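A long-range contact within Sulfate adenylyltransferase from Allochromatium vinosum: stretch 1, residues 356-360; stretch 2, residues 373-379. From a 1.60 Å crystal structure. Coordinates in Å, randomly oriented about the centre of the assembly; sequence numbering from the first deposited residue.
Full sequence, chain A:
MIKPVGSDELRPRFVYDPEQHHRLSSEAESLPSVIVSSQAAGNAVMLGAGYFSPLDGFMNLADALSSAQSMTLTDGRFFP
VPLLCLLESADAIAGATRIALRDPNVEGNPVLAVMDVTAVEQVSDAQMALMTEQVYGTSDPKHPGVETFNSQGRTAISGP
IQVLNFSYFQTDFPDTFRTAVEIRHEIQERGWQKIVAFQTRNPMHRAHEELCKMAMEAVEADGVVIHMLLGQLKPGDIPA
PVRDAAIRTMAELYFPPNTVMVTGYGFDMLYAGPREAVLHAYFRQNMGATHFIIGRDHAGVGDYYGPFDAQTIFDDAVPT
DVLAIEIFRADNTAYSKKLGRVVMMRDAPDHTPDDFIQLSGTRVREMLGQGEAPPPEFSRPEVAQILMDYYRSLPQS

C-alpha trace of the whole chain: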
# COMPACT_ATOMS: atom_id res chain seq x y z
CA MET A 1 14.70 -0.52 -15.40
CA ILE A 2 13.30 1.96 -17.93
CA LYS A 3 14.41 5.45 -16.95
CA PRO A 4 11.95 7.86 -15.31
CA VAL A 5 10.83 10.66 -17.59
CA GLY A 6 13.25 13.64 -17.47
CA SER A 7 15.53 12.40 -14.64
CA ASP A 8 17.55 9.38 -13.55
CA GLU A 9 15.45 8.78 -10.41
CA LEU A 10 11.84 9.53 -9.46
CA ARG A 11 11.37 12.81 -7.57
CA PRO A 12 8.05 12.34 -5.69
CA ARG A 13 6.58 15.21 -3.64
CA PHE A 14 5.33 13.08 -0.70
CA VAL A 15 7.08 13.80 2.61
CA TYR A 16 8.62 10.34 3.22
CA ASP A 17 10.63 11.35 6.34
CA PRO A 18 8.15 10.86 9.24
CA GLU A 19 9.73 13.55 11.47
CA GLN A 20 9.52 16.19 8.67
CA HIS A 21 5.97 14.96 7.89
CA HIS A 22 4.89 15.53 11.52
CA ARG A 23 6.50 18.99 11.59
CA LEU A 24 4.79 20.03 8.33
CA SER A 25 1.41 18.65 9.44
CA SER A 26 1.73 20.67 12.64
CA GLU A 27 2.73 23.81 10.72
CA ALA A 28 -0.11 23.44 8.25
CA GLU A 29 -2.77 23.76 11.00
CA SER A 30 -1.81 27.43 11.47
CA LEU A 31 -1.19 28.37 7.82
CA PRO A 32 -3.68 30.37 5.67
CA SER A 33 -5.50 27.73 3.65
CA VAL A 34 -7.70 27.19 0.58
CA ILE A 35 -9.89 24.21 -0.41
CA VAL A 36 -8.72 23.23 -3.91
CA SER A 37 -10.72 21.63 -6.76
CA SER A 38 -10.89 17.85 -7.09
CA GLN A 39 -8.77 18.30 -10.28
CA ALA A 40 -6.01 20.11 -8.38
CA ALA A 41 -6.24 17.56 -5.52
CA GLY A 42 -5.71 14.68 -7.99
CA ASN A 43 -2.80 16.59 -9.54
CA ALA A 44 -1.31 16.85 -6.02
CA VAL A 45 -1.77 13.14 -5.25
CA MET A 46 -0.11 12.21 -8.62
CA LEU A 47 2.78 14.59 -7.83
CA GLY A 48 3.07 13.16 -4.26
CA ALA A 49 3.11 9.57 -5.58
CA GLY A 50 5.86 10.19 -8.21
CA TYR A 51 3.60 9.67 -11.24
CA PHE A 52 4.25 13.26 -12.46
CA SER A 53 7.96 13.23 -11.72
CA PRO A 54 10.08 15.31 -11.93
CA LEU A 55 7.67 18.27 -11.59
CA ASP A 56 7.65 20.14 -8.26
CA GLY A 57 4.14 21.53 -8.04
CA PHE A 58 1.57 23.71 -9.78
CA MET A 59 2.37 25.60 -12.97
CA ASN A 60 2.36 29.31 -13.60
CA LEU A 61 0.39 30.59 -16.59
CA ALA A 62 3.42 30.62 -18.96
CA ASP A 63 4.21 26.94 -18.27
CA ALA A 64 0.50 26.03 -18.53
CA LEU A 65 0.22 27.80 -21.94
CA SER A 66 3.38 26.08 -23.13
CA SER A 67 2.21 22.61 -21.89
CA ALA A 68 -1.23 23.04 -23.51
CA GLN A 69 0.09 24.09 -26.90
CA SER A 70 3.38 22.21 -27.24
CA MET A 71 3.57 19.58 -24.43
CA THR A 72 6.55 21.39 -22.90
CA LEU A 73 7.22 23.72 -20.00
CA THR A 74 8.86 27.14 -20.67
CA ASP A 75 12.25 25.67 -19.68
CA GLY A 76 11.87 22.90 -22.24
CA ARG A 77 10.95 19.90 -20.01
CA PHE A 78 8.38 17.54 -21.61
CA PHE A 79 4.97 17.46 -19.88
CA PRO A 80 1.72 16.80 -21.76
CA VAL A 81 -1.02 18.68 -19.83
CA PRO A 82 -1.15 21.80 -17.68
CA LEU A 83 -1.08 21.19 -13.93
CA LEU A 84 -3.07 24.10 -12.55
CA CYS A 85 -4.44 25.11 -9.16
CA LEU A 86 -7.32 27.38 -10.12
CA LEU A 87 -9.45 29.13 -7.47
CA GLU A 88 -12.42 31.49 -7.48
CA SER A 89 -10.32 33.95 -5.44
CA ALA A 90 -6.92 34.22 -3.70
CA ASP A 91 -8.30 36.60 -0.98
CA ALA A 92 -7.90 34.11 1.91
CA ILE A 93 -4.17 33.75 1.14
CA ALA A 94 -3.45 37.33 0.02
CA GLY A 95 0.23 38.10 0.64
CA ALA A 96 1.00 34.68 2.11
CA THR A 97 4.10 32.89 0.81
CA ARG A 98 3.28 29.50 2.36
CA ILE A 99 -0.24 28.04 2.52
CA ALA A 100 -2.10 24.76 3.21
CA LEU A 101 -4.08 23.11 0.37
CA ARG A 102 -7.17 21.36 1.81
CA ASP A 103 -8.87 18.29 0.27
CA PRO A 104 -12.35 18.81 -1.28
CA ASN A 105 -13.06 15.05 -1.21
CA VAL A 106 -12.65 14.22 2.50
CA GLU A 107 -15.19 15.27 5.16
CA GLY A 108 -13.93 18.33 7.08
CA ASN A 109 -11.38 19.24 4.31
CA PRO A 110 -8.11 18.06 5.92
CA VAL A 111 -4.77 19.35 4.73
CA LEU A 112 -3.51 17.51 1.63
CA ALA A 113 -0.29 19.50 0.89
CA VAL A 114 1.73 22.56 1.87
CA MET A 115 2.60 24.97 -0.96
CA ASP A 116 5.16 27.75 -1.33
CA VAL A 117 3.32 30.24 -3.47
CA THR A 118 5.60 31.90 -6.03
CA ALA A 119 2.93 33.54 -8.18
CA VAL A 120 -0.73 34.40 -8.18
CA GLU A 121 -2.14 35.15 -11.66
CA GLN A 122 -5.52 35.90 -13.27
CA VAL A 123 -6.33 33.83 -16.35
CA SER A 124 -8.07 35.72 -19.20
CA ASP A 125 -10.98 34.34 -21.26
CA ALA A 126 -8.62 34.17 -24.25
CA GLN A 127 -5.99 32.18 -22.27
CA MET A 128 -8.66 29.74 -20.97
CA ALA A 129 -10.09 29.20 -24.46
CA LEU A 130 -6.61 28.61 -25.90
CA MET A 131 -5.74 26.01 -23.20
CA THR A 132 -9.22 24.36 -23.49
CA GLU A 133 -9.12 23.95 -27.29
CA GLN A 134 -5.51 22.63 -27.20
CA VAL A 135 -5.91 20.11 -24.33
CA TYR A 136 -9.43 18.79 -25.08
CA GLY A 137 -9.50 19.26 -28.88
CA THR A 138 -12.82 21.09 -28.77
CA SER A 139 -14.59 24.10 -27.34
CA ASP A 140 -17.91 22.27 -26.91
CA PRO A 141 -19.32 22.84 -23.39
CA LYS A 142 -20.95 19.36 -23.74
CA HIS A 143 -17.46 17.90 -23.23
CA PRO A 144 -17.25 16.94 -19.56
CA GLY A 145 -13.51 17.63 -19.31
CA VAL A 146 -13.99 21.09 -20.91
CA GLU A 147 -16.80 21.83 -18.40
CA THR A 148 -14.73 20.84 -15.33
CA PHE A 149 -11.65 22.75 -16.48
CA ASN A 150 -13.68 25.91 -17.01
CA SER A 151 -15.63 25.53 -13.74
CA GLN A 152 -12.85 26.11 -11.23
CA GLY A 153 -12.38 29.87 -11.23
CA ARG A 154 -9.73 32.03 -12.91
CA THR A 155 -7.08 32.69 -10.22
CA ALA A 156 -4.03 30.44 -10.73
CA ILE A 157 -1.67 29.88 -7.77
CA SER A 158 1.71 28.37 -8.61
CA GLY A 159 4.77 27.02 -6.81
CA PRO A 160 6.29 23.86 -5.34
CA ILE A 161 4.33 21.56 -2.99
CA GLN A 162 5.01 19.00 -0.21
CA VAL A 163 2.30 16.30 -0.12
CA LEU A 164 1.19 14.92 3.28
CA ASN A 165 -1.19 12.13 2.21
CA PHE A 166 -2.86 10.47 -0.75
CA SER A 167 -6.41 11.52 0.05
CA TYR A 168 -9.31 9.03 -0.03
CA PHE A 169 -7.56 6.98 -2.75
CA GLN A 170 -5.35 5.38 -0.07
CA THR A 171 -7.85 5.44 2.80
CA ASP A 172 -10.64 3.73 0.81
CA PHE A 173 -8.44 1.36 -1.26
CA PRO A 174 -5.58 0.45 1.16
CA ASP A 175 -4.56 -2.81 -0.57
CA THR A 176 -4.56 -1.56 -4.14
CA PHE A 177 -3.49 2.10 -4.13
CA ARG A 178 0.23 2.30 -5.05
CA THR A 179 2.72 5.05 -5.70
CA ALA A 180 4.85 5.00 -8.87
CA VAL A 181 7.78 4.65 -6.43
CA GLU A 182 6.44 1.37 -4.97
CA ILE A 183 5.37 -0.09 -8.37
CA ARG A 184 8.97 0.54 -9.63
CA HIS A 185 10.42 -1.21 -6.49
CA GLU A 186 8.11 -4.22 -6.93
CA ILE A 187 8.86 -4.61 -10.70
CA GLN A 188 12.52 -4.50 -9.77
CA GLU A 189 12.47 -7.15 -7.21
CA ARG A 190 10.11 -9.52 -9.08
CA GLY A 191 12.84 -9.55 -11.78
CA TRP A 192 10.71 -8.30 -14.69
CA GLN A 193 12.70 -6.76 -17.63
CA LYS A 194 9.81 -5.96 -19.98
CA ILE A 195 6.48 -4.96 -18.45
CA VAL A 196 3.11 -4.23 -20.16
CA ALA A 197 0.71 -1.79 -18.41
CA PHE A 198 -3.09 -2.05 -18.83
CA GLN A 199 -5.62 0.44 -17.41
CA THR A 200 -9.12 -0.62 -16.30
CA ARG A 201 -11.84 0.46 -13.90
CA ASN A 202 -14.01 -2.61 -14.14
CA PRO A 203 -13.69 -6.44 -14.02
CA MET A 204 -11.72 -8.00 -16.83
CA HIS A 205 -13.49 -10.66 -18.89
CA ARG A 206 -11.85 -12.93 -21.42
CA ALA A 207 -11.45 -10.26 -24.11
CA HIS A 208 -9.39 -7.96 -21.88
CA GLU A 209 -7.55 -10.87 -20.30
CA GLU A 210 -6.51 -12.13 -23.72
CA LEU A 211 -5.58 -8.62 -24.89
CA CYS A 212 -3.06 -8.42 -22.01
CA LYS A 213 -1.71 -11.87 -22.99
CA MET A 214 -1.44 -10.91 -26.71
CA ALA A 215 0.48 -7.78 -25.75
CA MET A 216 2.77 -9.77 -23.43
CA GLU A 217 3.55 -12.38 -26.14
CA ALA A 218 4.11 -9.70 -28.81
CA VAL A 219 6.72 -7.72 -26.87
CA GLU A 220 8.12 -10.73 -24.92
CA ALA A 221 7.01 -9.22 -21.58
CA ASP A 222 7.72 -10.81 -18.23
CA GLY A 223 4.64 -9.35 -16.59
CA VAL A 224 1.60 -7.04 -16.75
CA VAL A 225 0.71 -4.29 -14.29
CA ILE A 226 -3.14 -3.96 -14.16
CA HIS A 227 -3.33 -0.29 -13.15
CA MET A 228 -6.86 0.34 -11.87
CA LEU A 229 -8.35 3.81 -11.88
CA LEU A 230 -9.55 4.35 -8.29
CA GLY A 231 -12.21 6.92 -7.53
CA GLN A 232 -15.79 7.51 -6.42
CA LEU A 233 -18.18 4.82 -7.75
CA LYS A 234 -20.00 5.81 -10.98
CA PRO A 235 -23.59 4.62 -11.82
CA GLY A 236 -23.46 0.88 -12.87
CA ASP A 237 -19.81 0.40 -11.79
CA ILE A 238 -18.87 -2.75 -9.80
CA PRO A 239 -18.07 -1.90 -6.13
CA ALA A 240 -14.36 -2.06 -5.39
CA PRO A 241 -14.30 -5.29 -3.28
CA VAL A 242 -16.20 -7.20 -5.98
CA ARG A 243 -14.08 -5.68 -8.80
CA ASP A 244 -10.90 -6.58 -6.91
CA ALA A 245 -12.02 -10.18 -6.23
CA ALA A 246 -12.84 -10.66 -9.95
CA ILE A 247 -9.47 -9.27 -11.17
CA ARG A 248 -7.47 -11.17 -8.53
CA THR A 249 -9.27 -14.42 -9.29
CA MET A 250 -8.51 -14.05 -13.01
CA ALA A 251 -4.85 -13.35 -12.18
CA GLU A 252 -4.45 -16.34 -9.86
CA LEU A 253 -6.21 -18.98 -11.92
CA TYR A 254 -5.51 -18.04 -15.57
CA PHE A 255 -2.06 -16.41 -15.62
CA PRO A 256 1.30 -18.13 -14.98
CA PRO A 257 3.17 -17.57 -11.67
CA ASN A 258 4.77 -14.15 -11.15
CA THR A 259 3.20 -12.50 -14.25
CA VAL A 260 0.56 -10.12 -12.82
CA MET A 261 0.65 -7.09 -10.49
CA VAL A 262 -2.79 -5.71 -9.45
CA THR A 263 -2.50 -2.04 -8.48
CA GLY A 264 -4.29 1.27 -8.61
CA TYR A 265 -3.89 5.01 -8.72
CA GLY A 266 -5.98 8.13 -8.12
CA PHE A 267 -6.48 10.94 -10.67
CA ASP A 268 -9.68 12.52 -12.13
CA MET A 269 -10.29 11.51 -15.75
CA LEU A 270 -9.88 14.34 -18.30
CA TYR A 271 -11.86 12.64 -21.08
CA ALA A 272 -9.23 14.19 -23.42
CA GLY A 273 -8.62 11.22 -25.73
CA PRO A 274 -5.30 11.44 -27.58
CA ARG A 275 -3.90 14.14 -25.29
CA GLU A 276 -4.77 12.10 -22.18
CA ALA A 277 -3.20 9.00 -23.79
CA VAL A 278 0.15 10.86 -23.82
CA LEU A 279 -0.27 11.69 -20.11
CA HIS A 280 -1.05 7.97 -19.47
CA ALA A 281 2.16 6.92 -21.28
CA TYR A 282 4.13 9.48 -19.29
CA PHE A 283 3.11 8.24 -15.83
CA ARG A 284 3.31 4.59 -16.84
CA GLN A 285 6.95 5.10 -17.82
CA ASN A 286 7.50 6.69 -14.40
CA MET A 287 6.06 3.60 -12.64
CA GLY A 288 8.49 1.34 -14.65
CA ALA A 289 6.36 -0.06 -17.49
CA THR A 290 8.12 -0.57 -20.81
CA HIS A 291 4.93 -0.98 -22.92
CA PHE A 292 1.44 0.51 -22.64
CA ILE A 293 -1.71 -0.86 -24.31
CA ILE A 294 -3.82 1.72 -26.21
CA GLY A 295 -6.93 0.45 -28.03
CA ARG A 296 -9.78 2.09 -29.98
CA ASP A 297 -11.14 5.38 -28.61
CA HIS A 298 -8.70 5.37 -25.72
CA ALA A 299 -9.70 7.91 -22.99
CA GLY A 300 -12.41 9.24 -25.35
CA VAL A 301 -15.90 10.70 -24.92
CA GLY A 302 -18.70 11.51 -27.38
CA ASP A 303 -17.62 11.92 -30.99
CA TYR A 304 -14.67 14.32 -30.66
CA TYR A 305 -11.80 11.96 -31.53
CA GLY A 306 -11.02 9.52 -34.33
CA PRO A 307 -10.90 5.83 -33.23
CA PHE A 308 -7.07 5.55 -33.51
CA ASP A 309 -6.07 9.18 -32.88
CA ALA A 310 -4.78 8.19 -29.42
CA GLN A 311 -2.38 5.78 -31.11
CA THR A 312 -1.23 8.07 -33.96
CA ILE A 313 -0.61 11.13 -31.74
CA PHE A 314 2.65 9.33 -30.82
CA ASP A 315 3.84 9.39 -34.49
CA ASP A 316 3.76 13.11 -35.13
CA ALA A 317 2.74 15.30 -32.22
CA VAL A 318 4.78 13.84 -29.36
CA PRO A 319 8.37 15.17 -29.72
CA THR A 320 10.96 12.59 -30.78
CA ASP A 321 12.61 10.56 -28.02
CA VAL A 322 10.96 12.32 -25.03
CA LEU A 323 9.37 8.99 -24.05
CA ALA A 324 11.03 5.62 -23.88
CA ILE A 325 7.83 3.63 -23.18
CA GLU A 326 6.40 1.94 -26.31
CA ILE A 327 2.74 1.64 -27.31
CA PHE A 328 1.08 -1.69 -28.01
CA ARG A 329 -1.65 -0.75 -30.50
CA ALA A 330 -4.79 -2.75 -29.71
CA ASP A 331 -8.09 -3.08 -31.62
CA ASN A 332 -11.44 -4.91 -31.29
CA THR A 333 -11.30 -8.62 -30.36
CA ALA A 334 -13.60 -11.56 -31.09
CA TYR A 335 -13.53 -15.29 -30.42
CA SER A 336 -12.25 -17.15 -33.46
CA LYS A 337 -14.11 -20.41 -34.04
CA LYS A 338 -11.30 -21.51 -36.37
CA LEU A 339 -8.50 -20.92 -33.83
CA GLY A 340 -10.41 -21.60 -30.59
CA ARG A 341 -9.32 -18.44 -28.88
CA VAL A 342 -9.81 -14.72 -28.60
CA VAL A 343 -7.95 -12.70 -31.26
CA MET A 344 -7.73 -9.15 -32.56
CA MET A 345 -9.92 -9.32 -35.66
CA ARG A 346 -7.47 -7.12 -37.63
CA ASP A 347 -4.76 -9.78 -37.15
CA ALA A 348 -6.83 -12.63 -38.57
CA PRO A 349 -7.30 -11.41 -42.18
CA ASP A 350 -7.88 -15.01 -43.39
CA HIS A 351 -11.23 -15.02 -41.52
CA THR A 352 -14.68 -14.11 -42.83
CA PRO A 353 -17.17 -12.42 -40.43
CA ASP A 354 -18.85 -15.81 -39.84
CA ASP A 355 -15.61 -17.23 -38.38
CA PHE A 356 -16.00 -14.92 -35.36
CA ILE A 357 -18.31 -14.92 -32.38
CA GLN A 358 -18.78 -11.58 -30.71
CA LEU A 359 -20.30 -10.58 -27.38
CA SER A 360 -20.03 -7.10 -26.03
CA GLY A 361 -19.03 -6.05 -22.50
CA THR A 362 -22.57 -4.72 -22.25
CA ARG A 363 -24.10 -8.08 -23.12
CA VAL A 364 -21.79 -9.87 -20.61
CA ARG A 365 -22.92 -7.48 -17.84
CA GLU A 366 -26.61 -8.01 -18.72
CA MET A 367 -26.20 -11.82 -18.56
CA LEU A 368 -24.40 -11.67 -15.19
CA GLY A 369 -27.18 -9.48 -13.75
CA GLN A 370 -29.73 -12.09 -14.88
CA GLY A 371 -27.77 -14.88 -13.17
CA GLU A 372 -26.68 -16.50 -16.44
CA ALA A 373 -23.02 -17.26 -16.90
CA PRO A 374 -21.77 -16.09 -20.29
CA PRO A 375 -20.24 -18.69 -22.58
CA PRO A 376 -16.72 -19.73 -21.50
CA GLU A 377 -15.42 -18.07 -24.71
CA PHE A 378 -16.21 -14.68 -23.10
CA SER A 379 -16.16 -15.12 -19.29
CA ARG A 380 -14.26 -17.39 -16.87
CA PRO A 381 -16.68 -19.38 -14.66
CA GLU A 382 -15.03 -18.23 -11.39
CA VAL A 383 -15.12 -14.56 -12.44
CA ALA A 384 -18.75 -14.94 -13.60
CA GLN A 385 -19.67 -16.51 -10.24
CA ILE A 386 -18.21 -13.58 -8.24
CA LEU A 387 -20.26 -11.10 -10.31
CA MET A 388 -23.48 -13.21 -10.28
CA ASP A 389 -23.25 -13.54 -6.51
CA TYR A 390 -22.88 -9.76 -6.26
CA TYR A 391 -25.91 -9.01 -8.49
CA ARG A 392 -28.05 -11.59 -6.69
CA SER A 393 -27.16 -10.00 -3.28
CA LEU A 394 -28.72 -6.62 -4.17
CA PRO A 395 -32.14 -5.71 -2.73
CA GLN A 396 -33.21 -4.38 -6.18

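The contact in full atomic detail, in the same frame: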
# COMPACT_ATOMS: atom_id res chain seq x y z
N PHE A 356 -16.10 -15.55 -36.69
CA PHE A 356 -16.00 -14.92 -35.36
C PHE A 356 -17.28 -15.04 -34.56
O PHE A 356 -18.36 -15.05 -35.11
CB PHE A 356 -15.63 -13.42 -35.44
CG PHE A 356 -14.29 -13.15 -36.05
CD1 PHE A 356 -13.11 -13.50 -35.38
CD2 PHE A 356 -14.19 -12.53 -37.29
CE1 PHE A 356 -11.86 -13.26 -35.95
CE2 PHE A 356 -12.95 -12.28 -37.88
CZ PHE A 356 -11.78 -12.64 -37.19
N ILE A 357 -17.15 -15.10 -33.24
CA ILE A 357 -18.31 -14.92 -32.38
C ILE A 357 -17.97 -13.69 -31.54
O ILE A 357 -16.84 -13.53 -31.04
CB ILE A 357 -18.57 -16.13 -31.45
CG1 ILE A 357 -18.71 -17.43 -32.24
CG2 ILE A 357 -19.82 -15.91 -30.62
CD1 ILE A 357 -18.53 -18.66 -31.34
N GLN A 358 -18.96 -12.82 -31.42
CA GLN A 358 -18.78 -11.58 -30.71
C GLN A 358 -19.82 -11.42 -29.62
O GLN A 358 -20.98 -11.82 -29.79
CB GLN A 358 -18.89 -10.41 -31.69
CG GLN A 358 -17.58 -9.63 -31.86
CD GLN A 358 -17.48 -9.05 -33.25
OE1 GLN A 358 -17.75 -9.72 -34.24
NE2 GLN A 358 -17.11 -7.78 -33.33
N LEU A 359 -19.39 -10.85 -28.50
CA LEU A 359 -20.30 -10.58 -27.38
C LEU A 359 -19.76 -9.39 -26.63
O LEU A 359 -18.66 -9.40 -26.11
CB LEU A 359 -20.40 -11.79 -26.43
CG LEU A 359 -21.56 -11.80 -25.42
CD1 LEU A 359 -22.94 -11.87 -26.10
CD2 LEU A 359 -21.36 -12.99 -24.45
N SER A 360 -20.54 -8.32 -26.58
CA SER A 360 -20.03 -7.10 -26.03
C SER A 360 -19.91 -7.15 -24.50
O SER A 360 -20.57 -7.97 -23.84
CB SER A 360 -20.91 -5.93 -26.46
OG SER A 360 -22.21 -6.07 -25.92
N ALA A 373 -24.44 -17.40 -16.60
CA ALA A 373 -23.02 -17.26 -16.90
C ALA A 373 -22.87 -17.12 -18.41
O ALA A 373 -23.49 -17.87 -19.17
CB ALA A 373 -22.23 -18.49 -16.39
N PRO A 374 -22.04 -16.18 -18.85
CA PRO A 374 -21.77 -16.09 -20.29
C PRO A 374 -21.04 -17.34 -20.75
O PRO A 374 -20.54 -18.11 -19.90
CB PRO A 374 -20.89 -14.83 -20.42
CG PRO A 374 -21.21 -14.02 -19.18
CD PRO A 374 -21.43 -15.07 -18.10
N PRO A 375 -20.97 -17.55 -22.06
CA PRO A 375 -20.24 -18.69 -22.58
C PRO A 375 -18.78 -18.62 -22.15
O PRO A 375 -18.27 -17.50 -21.90
CB PRO A 375 -20.40 -18.55 -24.10
CG PRO A 375 -21.61 -17.73 -24.29
CD PRO A 375 -21.65 -16.80 -23.14
N PRO A 376 -18.12 -19.76 -21.98
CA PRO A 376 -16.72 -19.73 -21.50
C PRO A 376 -15.74 -19.08 -22.49
O PRO A 376 -14.62 -18.75 -22.10
CB PRO A 376 -16.37 -21.21 -21.26
CG PRO A 376 -17.36 -21.97 -22.10
CD PRO A 376 -18.62 -21.15 -22.13
N GLU A 377 -16.19 -18.86 -23.73
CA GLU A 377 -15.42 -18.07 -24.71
C GLU A 377 -15.29 -16.59 -24.32
O GLU A 377 -14.39 -15.89 -24.81
CB GLU A 377 -16.07 -18.14 -26.09
CG GLU A 377 -16.13 -19.56 -26.68
CD GLU A 377 -16.98 -20.51 -25.83
OE1 GLU A 377 -16.42 -21.50 -25.30
OE2 GLU A 377 -18.19 -20.23 -25.66
N PHE A 378 -16.18 -16.11 -23.44
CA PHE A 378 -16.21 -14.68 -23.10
C PHE A 378 -16.04 -14.36 -21.61
O PHE A 378 -15.66 -13.23 -21.27
CB PHE A 378 -17.50 -14.06 -23.61
CG PHE A 378 -17.67 -14.22 -25.11
CD1 PHE A 378 -16.94 -13.41 -26.00
CD2 PHE A 378 -18.50 -15.19 -25.61
CE1 PHE A 378 -17.10 -13.57 -27.38
CE2 PHE A 378 -18.66 -15.36 -26.99
CZ PHE A 378 -17.95 -14.54 -27.87
N SER A 379 -16.31 -15.34 -20.75
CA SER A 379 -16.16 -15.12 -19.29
C SER A 379 -15.66 -16.39 -18.59
O SER A 379 -16.11 -17.51 -18.90
CB SER A 379 -17.50 -14.65 -18.69
OG SER A 379 -17.31 -14.19 -17.35

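The contact between residues 373-379 and residues 356-360 is small and apolar, burying 233 Å² summed over both sides, and no hydrogen bond crosses it. Stretch 2 has no regular helix or strand, and it enters the contact gradually. A373 stays out of reach of stretch 1, and the first residue to approach is P374. Its CA-to-CB bond points toward the other stretch, but the approach is loose: CB of P374 lies 4.5 Å from CD2 of L359, at the outer limit of van der Waals contact.

P375 comes nearer to the same methyl group, with its CD 4.0 Å from CD2 of L359. One leucine methyl therefore touches two successive proline rings, both with the C-gamma exo pucker. The carbonyl of P375 has a different role, holding the local chain in shape. Its O accepts backbone hydrogen bonds from N of F378 at 2.9 Å and from N of S379 at 3.1 Å, so that the segment folds back on itself over residues 375-379. P376 and E377 occupy the bend between. P376 makes no contact with stretch 1. E377 directs its CA-to-CB bond toward stretch 1, yet CG of E377 stays 5.3 Å from CD1 of I357, the closest its side chain comes to stretch 1, and although the other stretch covers a little of its surface, it forms no direct contact.

F378 is the centre of the interface. It has the largest area covered by the opposing stretch, 92 Å², followed by L359 with 74 Å². With chi1 at -58° (m), its ring extends along stretch 1, and residues 357 to 359 all come within contact distance of it. The best-defined interaction is a CH-pi contact: CB of L359 sits 3.7 Å from the centroid of the F378 ring and only 4° off the ring normal, almost exactly above the centre of one face. The leucine, with chi1 at -165° (t) and chi2 at 64° (p), also brings CD2 to 3.8 Å from CD2 of F378. This same methyl is the one that meets the two prolines, so the L359 side chain links the aromatic ring to the start of stretch 2. The backbone of L359 is close as well, its N lying 3.7 Å from CE1 of F378.

At the tip of the ring the partner is I357, in the strand part of stretch 1. O of I357 lies at the ring edge, near the ring plane, 3.5 Å from CZ of F378; an aromatic edge carries a slight positive charge, which makes it a suitable neighbour for a carbonyl oxygen. The isoleucine side chain adds an apolar contact, with CG2 of I357 3.6 Å from CZ of F378. Between these two residues, Q358 approaches through its backbone alone, C of Q358 being 4.0 Å from CZ of F378, while its CA-to-CB bond points away. S379 closes the stretch out of reach of stretch 1, its OG hydrogen-bonded elsewhere in the structure.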